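Long-range contacts in protein SMG-7 (Caenorhabditis elegans, PDB 3ZHE), which pairs with SMG-5 in a heterodimer whose unusual arrangement of two 14-3-3-like domains is required for efficient nonsense-mediated mRNA decay: residues S86-H90 with Q105-T109; E94-Y98 with S125-M129; L246-E251 with T286-A291. One frame throughout, in Å; residues are numbered along the deposited sequence.

Contact 1 (S86-H90 with Q105-T109); sequences SLLVH and QLTWT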
loop_
_atom_site.group_PDB
_atom_site.type_symbol
_atom_site.label_atom_id
_atom_site.label_comp_id
_atom_site.label_asym_id
_atom_site.label_seq_id
_atom_site.Cartn_x
_atom_site.Cartn_y
_atom_site.Cartn_z
ATOM N N SER B 86 -6.315 8.473 -4.799
ATOM C CA SER B 86 -5.879 7.078 -4.839
ATOM C C SER B 86 -6.761 6.196 -3.960
ATOM O O SER B 86 -7.238 5.141 -4.394
ATOM C CB SER B 86 -4.421 6.956 -4.390
ATOM O OG SER B 86 -3.997 5.603 -4.397
ATOM N N LEU B 87 -6.982 6.641 -2.728
ATOM C CA LEU B 87 -7.788 5.883 -1.776
ATOM C C LEU B 87 -9.245 5.746 -2.210
ATOM O O LEU B 87 -9.859 4.694 -2.030
ATOM C CB LEU B 87 -7.703 6.510 -0.385
ATOM C CG LEU B 87 -6.325 6.405 0.265
ATOM C CD1 LEU B 87 -6.343 7.001 1.660
ATOM C CD2 LEU B 87 -5.886 4.954 0.303
ATOM N N LEU B 88 -9.795 6.814 -2.778
ATOM C CA LEU B 88 -11.162 6.789 -3.286
ATOM C C LEU B 88 -11.291 5.815 -4.448
ATOM O O LEU B 88 -12.323 5.162 -4.605
ATOM C CB LEU B 88 -11.625 8.184 -3.709
ATOM C CG LEU B 88 -12.289 9.038 -2.628
ATOM C CD1 LEU B 88 -12.655 10.410 -3.170
ATOM C CD2 LEU B 88 -13.520 8.331 -2.087
ATOM N N VAL B 89 -10.245 5.719 -5.262
ATOM C CA VAL B 89 -10.232 4.733 -6.337
ATOM C C VAL B 89 -10.183 3.313 -5.774
ATOM O O VAL B 89 -10.948 2.445 -6.202
ATOM C CB VAL B 89 -9.071 4.967 -7.325
ATOM C CG1 VAL B 89 -8.784 3.702 -8.119
ATOM C CG2 VAL B 89 -9.405 6.124 -8.253
ATOM N N HIS B 90 -9.300 3.087 -4.803
ATOM C CA HIS B 90 -9.185 1.775 -4.163
ATOM C C HIS B 90 -10.489 1.345 -3.499
ATOM O O HIS B 90 -10.880 0.181 -3.570
ATOM C CB HIS B 90 -8.070 1.788 -3.118
ATOM C CG HIS B 90 -6.712 1.503 -3.676
ATOM N ND1 HIS B 90 -5.612 2.280 -3.385
ATOM C CD2 HIS B 90 -6.273 0.521 -4.497
ATOM C CE1 HIS B 90 -4.554 1.792 -4.009
ATOM N NE2 HIS B 90 -4.928 0.725 -4.691
ATOM N N GLN B 105 -0.381 4.216 2.497
ATOM C CA GLN B 105 -1.221 5.402 2.632
ATOM C C GLN B 105 -2.010 5.661 1.353
ATOM O O GLN B 105 -3.090 6.251 1.385
ATOM C CB GLN B 105 -0.375 6.626 2.982
ATOM C CG GLN B 105 0.268 6.554 4.352
ATOM C CD GLN B 105 1.768 6.349 4.288
ATOM O OE1 GLN B 105 2.452 6.939 3.450
ATOM N NE2 GLN B 105 2.288 5.509 5.173
ATOM N N LEU B 106 -1.456 5.220 0.229
ATOM C CA LEU B 106 -2.137 5.330 -1.051
ATOM C C LEU B 106 -2.875 4.032 -1.327
ATOM O O LEU B 106 -3.790 3.988 -2.148
ATOM C CB LEU B 106 -1.128 5.569 -2.174
ATOM C CG LEU B 106 0.015 6.555 -1.932
ATOM C CD1 LEU B 106 0.907 6.613 -3.158
ATOM C CD2 LEU B 106 -0.518 7.936 -1.590
ATOM N N THR B 107 -2.471 2.979 -0.627
ATOM C CA THR B 107 -2.906 1.628 -0.957
ATOM C C THR B 107 -3.902 1.035 0.038
ATOM O O THR B 107 -4.935 0.496 -0.364
ATOM C CB THR B 107 -1.695 0.674 -1.065
ATOM O OG1 THR B 107 -0.717 1.234 -1.949
ATOM C CG2 THR B 107 -2.124 -0.688 -1.586
ATOM N N TRP B 108 -3.585 1.146 1.326
ATOM C CA TRP B 108 -4.259 0.377 2.374
ATOM C C TRP B 108 -4.105 -1.114 2.100
ATOM O O TRP B 108 -3.122 -1.539 1.497
ATOM C CB TRP B 108 -5.734 0.765 2.514
ATOM C CG TRP B 108 -5.941 2.070 3.217
ATOM C CD1 TRP B 108 -5.038 2.734 3.997
ATOM C CD2 TRP B 108 -7.126 2.876 3.199
ATOM N NE1 TRP B 108 -5.591 3.902 4.469
ATOM C CE2 TRP B 108 -6.871 4.012 3.992
ATOM C CE3 TRP B 108 -8.378 2.744 2.590
ATOM C CZ2 TRP B 108 -7.823 5.012 4.192
ATOM C CZ3 TRP B 108 -9.322 3.739 2.788
ATOM C CH2 TRP B 108 -9.040 4.858 3.583
ATOM N N THR B 109 -5.071 -1.904 2.552
ATOM C CA THR B 109 -5.031 -3.349 2.363
ATOM C C THR B 109 -6.384 -3.841 1.864
ATOM O O THR B 109 -7.396 -3.173 2.061
ATOM C CB THR B 109 -4.662 -4.071 3.673
ATOM O OG1 THR B 109 -5.546 -3.650 4.720
ATOM C CG2 THR B 109 -3.227 -3.751 4.069
#

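Contact 2 (E94-Y98 with S125-M129); sequences EIPNY and SRVFM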
loop_
_atom_site.group_PDB
_atom_site.type_symbol
_atom_site.label_atom_id
_atom_site.label_comp_id
_atom_site.label_asym_id
_atom_site.label_seq_id
_atom_site.Cartn_x
_atom_site.Cartn_y
_atom_site.Cartn_z
ATOM N N GLU B 94 -11.519 -2.992 -7.522
ATOM C CA GLU B 94 -10.520 -3.999 -7.170
ATOM C C GLU B 94 -9.182 -3.738 -7.852
ATOM O O GLU B 94 -8.845 -4.385 -8.843
ATOM C CB GLU B 94 -11.010 -5.400 -7.538
ATOM C CG GLU B 94 -12.293 -5.822 -6.851
ATOM C CD GLU B 94 -12.651 -7.264 -7.144
ATOM O OE1 GLU B 94 -11.780 -8.003 -7.650
ATOM O OE2 GLU B 94 -13.804 -7.660 -6.871
ATOM N N ILE B 95 -8.420 -2.794 -7.313
ATOM C CA ILE B 95 -7.118 -2.469 -7.876
ATOM C C ILE B 95 -6.082 -3.499 -7.451
ATOM O O ILE B 95 -5.850 -3.692 -6.257
ATOM C CB ILE B 95 -6.646 -1.074 -7.453
ATOM C CG1 ILE B 95 -7.682 -0.023 -7.849
ATOM C CG2 ILE B 95 -5.300 -0.756 -8.084
ATOM C CD1 ILE B 95 -7.972 0.009 -9.334
ATOM N N PRO B 96 -5.463 -4.170 -8.435
ATOM C CA PRO B 96 -4.457 -5.208 -8.193
ATOM C C PRO B 96 -3.280 -4.703 -7.369
ATOM O O PRO B 96 -2.947 -3.520 -7.430
ATOM C CB PRO B 96 -3.980 -5.559 -9.605
ATOM C CG PRO B 96 -5.136 -5.228 -10.484
ATOM C CD PRO B 96 -5.748 -4.002 -9.871
ATOM N N ASN B 97 -2.667 -5.597 -6.600
ATOM C CA ASN B 97 -1.455 -5.273 -5.863
ATOM C C ASN B 97 -0.282 -5.142 -6.818
ATOM O O ASN B 97 -0.106 -5.974 -7.707
ATOM C CB ASN B 97 -1.152 -6.352 -4.825
ATOM C CG ASN B 97 0.191 -6.149 -4.148
ATOM O OD1 ASN B 97 0.290 -5.451 -3.141
ATOM N ND2 ASN B 97 1.234 -6.763 -4.699
ATOM N N TYR B 98 0.525 -4.104 -6.632
ATOM C CA TYR B 98 1.686 -3.887 -7.488
ATOM C C TYR B 98 2.997 -3.897 -6.700
ATOM O O TYR B 98 4.039 -3.486 -7.209
ATOM C CB TYR B 98 1.542 -2.582 -8.273
ATOM C CG TYR B 98 0.506 -2.632 -9.377
ATOM C CD1 TYR B 98 0.819 -3.149 -10.628
ATOM C CD2 TYR B 98 -0.783 -2.161 -9.169
ATOM C CE1 TYR B 98 -0.124 -3.198 -11.640
ATOM C CE2 TYR B 98 -1.734 -2.205 -10.173
ATOM C CZ TYR B 98 -1.399 -2.724 -11.407
ATOM O OH TYR B 98 -2.342 -2.770 -12.409
ATOM N N SER B 125 -5.704 0.195 -14.806
ATOM C CA SER B 125 -5.212 0.184 -13.432
ATOM C C SER B 125 -3.702 0.378 -13.376
ATOM O O SER B 125 -3.194 1.087 -12.505
ATOM C CB SER B 125 -5.607 -1.114 -12.723
ATOM O OG SER B 125 -4.977 -2.236 -13.318
ATOM N N ARG B 126 -2.989 -0.253 -14.305
ATOM C CA ARG B 126 -1.536 -0.123 -14.364
ATOM C C ARG B 126 -1.121 1.324 -14.626
ATOM O O ARG B 126 -0.371 1.919 -13.840
ATOM C CB ARG B 126 -0.951 -1.054 -15.433
ATOM C CG ARG B 126 0.571 -1.073 -15.477
ATOM C CD ARG B 126 1.099 -2.196 -16.361
ATOM N NE ARG B 126 0.619 -3.506 -15.926
ATOM C CZ ARG B 126 1.193 -4.238 -14.977
ATOM N NH1 ARG B 126 2.274 -3.792 -14.352
ATOM N NH2 ARG B 126 0.685 -5.418 -14.648
ATOM N N VAL B 127 -1.626 1.888 -15.722
ATOM C CA VAL B 127 -1.314 3.267 -16.088
ATOM C C VAL B 127 -1.711 4.241 -14.978
ATOM O O VAL B 127 -0.952 5.153 -14.642
ATOM C CB VAL B 127 -2.011 3.680 -17.401
ATOM C CG1 VAL B 127 -1.715 5.133 -17.732
ATOM C CG2 VAL B 127 -1.573 2.775 -18.543
ATOM N N PHE B 128 -2.892 4.032 -14.403
ATOM C CA PHE B 128 -3.392 4.897 -13.337
ATOM C C PHE B 128 -2.498 4.870 -12.101
ATOM O O PHE B 128 -2.064 5.917 -11.618
ATOM C CB PHE B 128 -4.823 4.519 -12.950
ATOM C CG PHE B 128 -5.332 5.247 -11.740
ATOM C CD1 PHE B 128 -5.750 6.561 -11.835
ATOM C CD2 PHE B 128 -5.392 4.617 -10.507
ATOM C CE1 PHE B 128 -6.215 7.235 -10.726
ATOM C CE2 PHE B 128 -5.856 5.285 -9.395
ATOM C CZ PHE B 128 -6.267 6.597 -9.504
ATOM N N MET B 129 -2.238 3.671 -11.588
ATOM C CA MET B 129 -1.397 3.513 -10.409
ATOM C C MET B 129 -0.013 4.113 -10.631
ATOM O O MET B 129 0.502 4.852 -9.782
ATOM C CB MET B 129 -1.290 2.040 -10.011
ATOM C CG MET B 129 -1.941 1.727 -8.675
ATOM S SD MET B 129 -1.106 2.575 -7.320
ATOM C CE MET B 129 -2.501 3.102 -6.336
#

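Contact 3 (L246-E251 with T286-A291); sequences LQKIGE and TIWCTA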
loop_
_atom_site.group_PDB
_atom_site.type_symbol
_atom_site.label_atom_id
_atom_site.label_comp_id
_atom_site.label_asym_id
_atom_site.label_seq_id
_atom_site.Cartn_x
_atom_site.Cartn_y
_atom_site.Cartn_z
ATOM N N LEU B 246 39.375 7.346 -25.698
ATOM C CA LEU B 246 38.304 6.541 -26.276
ATOM C C LEU B 246 38.464 5.066 -25.930
ATOM O O LEU B 246 37.478 4.370 -25.683
ATOM C CB LEU B 246 38.259 6.701 -27.794
ATOM C CG LEU B 246 37.903 8.071 -28.365
ATOM C CD1 LEU B 246 37.805 7.977 -29.874
ATOM C CD2 LEU B 246 36.612 8.606 -27.764
ATOM N N GLN B 247 39.707 4.594 -25.929
ATOM C CA GLN B 247 39.994 3.210 -25.565
ATOM C C GLN B 247 39.522 2.906 -24.148
ATOM O O GLN B 247 38.720 1.992 -23.935
ATOM C CB GLN B 247 41.490 2.914 -25.695
ATOM C CG GLN B 247 41.908 2.415 -27.065
ATOM C CD GLN B 247 41.428 1.004 -27.337
ATOM O OE1 GLN B 247 41.137 0.246 -26.411
ATOM N NE2 GLN B 247 41.342 0.644 -28.610
ATOM N N LYS B 248 40.019 3.681 -23.188
ATOM C CA LYS B 248 39.653 3.493 -21.786
ATOM C C LYS B 248 38.142 3.597 -21.589
ATOM O O LYS B 248 37.534 2.791 -20.873
ATOM C CB LYS B 248 40.369 4.521 -20.909
ATOM N N ILE B 249 37.544 4.585 -22.246
ATOM C CA ILE B 249 36.106 4.816 -22.158
ATOM C C ILE B 249 35.301 3.625 -22.658
ATOM O O ILE B 249 34.335 3.220 -22.022
ATOM C CB ILE B 249 35.690 6.089 -22.919
ATOM C CG1 ILE B 249 36.091 7.326 -22.120
ATOM C CG2 ILE B 249 34.188 6.111 -23.176
ATOM C CD1 ILE B 249 35.599 8.609 -22.720
ATOM N N GLY B 250 35.701 3.068 -23.796
ATOM C CA GLY B 250 35.055 1.880 -24.322
ATOM C C GLY B 250 35.204 0.710 -23.369
ATOM O O GLY B 250 34.241 -0.021 -23.101
ATOM N N GLU B 251 36.419 0.544 -22.847
ATOM C CA GLU B 251 36.717 -0.516 -21.888
ATOM C C GLU B 251 35.795 -0.446 -20.673
ATOM O O GLU B 251 35.354 -1.475 -20.161
ATOM C CB GLU B 251 38.181 -0.449 -21.437
ATOM C CG GLU B 251 39.200 -0.753 -22.523
ATOM C CD GLU B 251 40.630 -0.596 -22.042
ATOM O OE1 GLU B 251 40.894 -0.865 -20.850
ATOM O OE2 GLU B 251 41.490 -0.194 -22.853
ATOM N N THR B 286 34.796 3.925 -32.504
ATOM C CA THR B 286 35.930 3.512 -31.682
ATOM C C THR B 286 35.465 3.010 -30.318
ATOM O O THR B 286 35.755 1.865 -29.928
ATOM C CB THR B 286 36.933 4.666 -31.480
ATOM O OG1 THR B 286 37.383 5.138 -32.755
ATOM C CG2 THR B 286 38.133 4.201 -30.667
ATOM N N ILE B 287 34.731 3.862 -29.602
ATOM C CA ILE B 287 34.228 3.490 -28.274
ATOM C C ILE B 287 33.408 2.198 -28.313
ATOM O O ILE B 287 33.664 1.250 -27.557
ATOM C CB ILE B 287 33.357 4.606 -27.664
ATOM C CG1 ILE B 287 34.179 5.881 -27.474
ATOM C CG2 ILE B 287 32.756 4.154 -26.339
ATOM C CD1 ILE B 287 33.404 7.014 -26.840
ATOM N N TRP B 288 32.430 2.182 -29.212
ATOM C CA TRP B 288 31.521 1.058 -29.402
ATOM C C TRP B 288 32.266 -0.252 -29.631
ATOM O O TRP B 288 32.000 -1.249 -28.961
ATOM C CB TRP B 288 30.612 1.342 -30.596
ATOM C CG TRP B 288 29.359 0.543 -30.624
ATOM C CD1 TRP B 288 29.178 -0.676 -31.207
ATOM C CD2 TRP B 288 28.098 0.911 -30.058
ATOM N NE1 TRP B 288 27.881 -1.094 -31.033
ATOM C CE2 TRP B 288 27.198 -0.137 -30.330
ATOM C CE3 TRP B 288 27.644 2.023 -29.342
ATOM C CZ2 TRP B 288 25.870 -0.104 -29.914
ATOM C CZ3 TRP B 288 26.325 2.051 -28.929
ATOM C CH2 TRP B 288 25.455 0.994 -29.216
ATOM N N CYS B 289 33.199 -0.243 -30.578
ATOM C CA CYS B 289 33.964 -1.443 -30.905
ATOM C C CYS B 289 34.841 -1.911 -29.748
ATOM O O CYS B 289 34.935 -3.115 -29.485
ATOM C CB CYS B 289 34.806 -1.231 -32.166
ATOM S SG CYS B 289 33.862 -1.304 -33.704
ATOM N N THR B 290 35.482 -0.968 -29.061
ATOM C CA THR B 290 36.281 -1.315 -27.886
ATOM C C THR B 290 35.421 -2.045 -26.851
ATOM O O THR B 290 35.791 -3.121 -26.349
ATOM C CB THR B 290 36.919 -0.070 -27.242
ATOM O OG1 THR B 290 37.885 0.493 -28.140
ATOM C CG2 THR B 290 37.607 -0.437 -25.935
ATOM N N ALA B 291 34.263 -1.458 -26.556
ATOM C CA ALA B 291 33.306 -2.056 -25.631
ATOM C C ALA B 291 32.885 -3.456 -26.080
ATOM O O ALA B 291 32.810 -4.381 -25.268
ATOM C CB ALA B 291 32.089 -1.159 -25.477
#

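Contact 1 (S86-H90 with Q105-T109)
In the N-terminal 14-3-3-like domain, an all-helical bundle, the chain leaves helix 68-92 and folds back so that Q105-T109, at the end of the short helix 104-107, lies across residues near the C-terminal end of the long helix. Three residues within about one helical turn, S86, L87 and H90, face it. Q105 contributes mainly backbone: its O lies 3.3 Å from L87 CD2, while its side chain leads away. L106 is the polar anchor. Its carbonyl O receives a hydrogen bond from S86 OG (2.8 Å) and a second, weak one from H90 ND1 (2.8 Å, with a bent N-H...O angle of 121°), so one carbonyl near the end of a short helix is tied to two side chains from successive turns of the long one. The CA of L106 is also the nearest to that of S86, at 5.6 Å. T107 then passes the imidazole, with its CA 3.5 Å from H90 CE1 and its O over one ring face; its own hydroxyl is bonded to S103 O. At W108 the backbone switches to positive phi (59°), which breaks the helical course and leads the chain on to T109. Q105 OE1 and T109 OG1 are hydrogen-bonded to S98 and D138 of the SMG-5 chain, and the W108 indole meets Y132 of that chain edge-to-face, so this contact forms part of the heterodimer interface. Against the indole face, L87 CD2 makes a CH-pi contact 3.9 Å from the five-membered ring centroid, and L87 CD1 sits 3.5 Å from W108 CZ2.

Contact 2 (E94-Y98 with S125-M129)
Y98, S125 and I95 carry most of this contact, in which an extended loop leaving helix 68-92 is laid along the first turns of helix 122-142. Y98 gives up the most surface. Its ring points at the helix and its hydroxyl donates a hydrogen bond to S125, OH to OG 2.8 Å. The same S125 OG is bonded to K122 O one turn earlier, so the serine links the loop tyrosine to the start of its own helix. Y98 OH also comes within 3.2 Å of R126 N, but the angle is too poor for a bond. One ring edge faces R126: Y98 CE1 is 3.7 Å from R126 NH1 and lies over the guanidinium plane. With the arginine at the ring's edge rather than its face, the geometry is not cation-pi. Further along the ring, Y98 CD2 touches M129 CG at 4.1 Å, one turn up from S125. I95 works from the other end of the loop and spans the same turn, its CD1 4.3 Å from S125 CB and its CG2 4.2 Å from M129 CG. M129 CG is thus shared by I95 and Y98, three residues apart on the extended chain. Between them P96 adds a marginal touch, CD to S125 OG at 3.9 Å. Behind the loop, I95 reaches H90 of helix 68-92 and F37 of helix 37-42, while Y98 O is hydrogen-bonded to R158. The arrangement is a loop-on-helix packing within the 14-3-3-like domain, where the connection between two long bundle helices is fastened to the second of them.

Contact 3 (L246-E251 with T286-A291)
G250 sets the spacing here: the axes of segments 246-251 and 286-291, on helices 243-253 and 277-304, cross at -48° and approach to 7.4 Å. G250 CA lies 4.3 Å from I287 CA, and G250 CA lies 3.6 Å from I287 O; a beta carbon at G250 would clash with that oxygen and with T290 CB. G250 O meets A291 CA at 3.4 Å in a CA-H...O contact. T290 takes the m rotamer (chi1 -66°), which turns OG1 back to its own helix, where it donates to T286 O (3.1 Å), and presents CG2 to the other helix, 3.3 Å from Q247 O and 3.5 Å from E251 N. T286 does likewise, m with OG1 bonded to E282 O, and its CB meets L246 CD1 at 3.8 Å. L246, in the mt rotamer, also brings CD2 to 3.7 Å from I287 CG1. I287 and I249 are both mt; the tip of I287, CD1, meets I249 CG2 at 3.9 Å. Q247 starts away from the interface but folds back (chi1 -90°, chi2 -71°), so that NE2 lies 3.5 Å from T290 OG1, yet no hydrogen bond joins these two segments. Two helices running in the same general direction, with helix 257-270 between them in the sequence, are consistent with the stacked helical hairpins of TPR-like folds, the clan of this region's Est1 DNA/RNA-binding family.

In the fold
Contacts 1 and 2 are neighbours in the 14-3-3-like domain, their centres 10 Å apart, and their segments alternate along the chain: 86-90, 94-98, 105-109, 125-129. They touch directly, H90 CE1 to M129 CE and V89 CG2 to F128 CZ both at 3.4 Å, so the end of helix 68-92, the connection that follows it and the start of helix 122-142 form one continuous packing region, whose contact 1 side faces SMG-5. Contact 3 comes later in sequence, in the C-terminal alpha-helical domain, with its centre 49 Å from contact 1 and 43 Å from contact 2, across the chain's centre. It shares no helix with them, and the SMG-5 chain does not touch it.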